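Local coordinates for hypothetical protein Atu2299 (Agrobacterium tumefaciens, PDB 2HLY) that is of unknown function but belongs to the DUF2026 family, which is grouped with the papain-like CA clan of peptidases, at residues C90-A94 / F141-E145. Numbering follows the deposited sequence.
Sequences CWVEA and FYRSE
Segment 90-94 is a strand of the four-stranded antiparallel sheet. Residues 141-144 form an outer strand of the three-stranded one; Glu-145 follows as N-cap of the next helix. The strand axes cross almost at right angles (-95°) and come no closer than 9.4 Å. The nearest CA atoms are those of Trp-91 and Tyr-142, 9.0 Å apart. No hydrogen bond joins the segments; side chains bridge the gap.

Aromatic stacking dominates. The CA-to-CB bonds of Trp-91 (chi1 p, chi2 92°) and Tyr-142 (chi1 m, chi2 -29°) each point toward the opposing strand. The five-membered ring of Trp-91 stacks face-to-face on the Tyr-142 ring, centroids 3.7 Å apart and planes at 12°. Trp-91 NE1 lies 3.4 Å from Tyr-142 CD2. Tyr-142 CB makes an off-centre CH-pi contact, 4.0 Å from the centroid of the Trp-91 six-membered ring.

At the indole edge, Trp-91 CH2 lies 3.9 Å from Arg-143 O and 4.0 Å from Ser-144 N.

No polar bond crosses the contact. Trp-91 NE1 donates to Glu-93 OE2 (2.9 Å), and Glu-93 also salt-bridges Lys-57. Tyr-142 OH hydrogen-bonds Tyr-63 OH. Ring stacking joins the sheets here, with both polar ring groups satisfied.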
# COMPACT_ATOMS: atom_id res chain seq x y z
N CYS A 90 7.13 -2.86 -0.06
CA CYS A 90 6.16 -3.94 -0.28
C CYS A 90 5.03 -3.46 -1.17
O CYS A 90 4.71 -2.27 -1.18
CB CYS A 90 5.54 -4.38 1.04
SG CYS A 90 6.72 -5.15 2.15
N TRP A 91 4.41 -4.41 -1.86
CA TRP A 91 3.24 -4.15 -2.71
C TRP A 91 2.29 -5.35 -2.61
O TRP A 91 2.57 -6.30 -1.86
CB TRP A 91 3.68 -3.91 -4.15
CG TRP A 91 4.41 -5.07 -4.74
CD1 TRP A 91 3.88 -6.10 -5.45
CD2 TRP A 91 5.82 -5.30 -4.67
NE1 TRP A 91 4.87 -6.97 -5.83
CE2 TRP A 91 6.08 -6.51 -5.36
CE3 TRP A 91 6.89 -4.61 -4.10
CZ2 TRP A 91 7.36 -7.04 -5.49
CZ3 TRP A 91 8.18 -5.14 -4.22
CH2 TRP A 91 8.40 -6.33 -4.93
N VAL A 92 1.19 -5.32 -3.36
CA VAL A 92 0.25 -6.44 -3.36
C VAL A 92 0.14 -6.98 -4.78
O VAL A 92 0.14 -6.20 -5.74
CB VAL A 92 -1.14 -6.00 -2.88
CG1 VAL A 92 -2.12 -7.16 -2.93
CG2 VAL A 92 -1.04 -5.51 -1.45
N GLU A 93 0.08 -8.31 -4.90
CA GLU A 93 -0.22 -8.97 -6.16
C GLU A 93 -1.53 -9.71 -5.96
O GLU A 93 -1.64 -10.55 -5.07
CB GLU A 93 0.92 -9.91 -6.54
CG GLU A 93 2.20 -9.11 -6.77
CD GLU A 93 3.33 -9.92 -7.37
OE1 GLU A 93 3.12 -11.13 -7.65
OE2 GLU A 93 4.41 -9.32 -7.53
N ALA A 94 -2.54 -9.36 -6.75
CA ALA A 94 -3.87 -9.95 -6.55
C ALA A 94 -4.56 -10.16 -7.87
O ALA A 94 -4.80 -9.19 -8.59
CB ALA A 94 -4.71 -9.05 -5.66
N PHE A 141 8.67 -1.40 -12.01
CA PHE A 141 9.47 -2.60 -12.00
C PHE A 141 9.57 -3.11 -10.57
O PHE A 141 9.87 -2.33 -9.65
CB PHE A 141 10.87 -2.37 -12.59
CG PHE A 141 11.76 -3.57 -12.46
CD1 PHE A 141 11.58 -4.67 -13.31
CD2 PHE A 141 12.74 -3.61 -11.47
CE1 PHE A 141 12.39 -5.81 -13.16
CE2 PHE A 141 13.56 -4.74 -11.33
CZ PHE A 141 13.37 -5.84 -12.16
N TYR A 142 9.34 -4.40 -10.41
CA TYR A 142 9.45 -5.08 -9.11
C TYR A 142 10.42 -6.25 -9.18
O TYR A 142 10.41 -7.03 -10.15
CB TYR A 142 8.11 -5.70 -8.72
CG TYR A 142 6.96 -4.77 -8.44
CD1 TYR A 142 7.15 -3.48 -7.95
CD2 TYR A 142 5.66 -5.22 -8.65
CE1 TYR A 142 6.05 -2.65 -7.65
CE2 TYR A 142 4.56 -4.40 -8.38
CZ TYR A 142 4.77 -3.12 -7.89
OH TYR A 142 3.67 -2.34 -7.58
N ARG A 143 11.24 -6.39 -8.14
CA ARG A 143 11.95 -7.64 -7.90
C ARG A 143 11.63 -8.13 -6.51
O ARG A 143 12.10 -7.55 -5.52
CB ARG A 143 13.46 -7.51 -8.10
CG ARG A 143 14.15 -8.86 -7.92
CD ARG A 143 15.63 -8.78 -8.17
NE ARG A 143 16.32 -7.97 -7.17
CZ ARG A 143 17.00 -6.87 -7.47
NH1 ARG A 143 17.11 -6.46 -8.73
NH2 ARG A 143 17.60 -6.17 -6.50
N SER A 144 10.83 -9.19 -6.45
CA SER A 144 10.51 -9.83 -5.19
C SER A 144 11.77 -10.42 -4.56
O SER A 144 12.56 -11.07 -5.24
CB SER A 144 9.47 -10.95 -5.40
OG SER A 144 9.16 -11.54 -4.14
N GLU A 145 11.93 -10.17 -3.26
CA GLU A 145 13.01 -10.75 -2.46
C GLU A 145 12.38 -11.53 -1.31
O GLU A 145 12.26 -11.02 -0.19
CB GLU A 145 13.92 -9.65 -1.96
CG GLU A 145 14.63 -8.92 -3.09
CD GLU A 145 15.85 -9.68 -3.60
OE1 GLU A 145 16.14 -10.81 -3.10
OE2 GLU A 145 16.54 -9.14 -4.49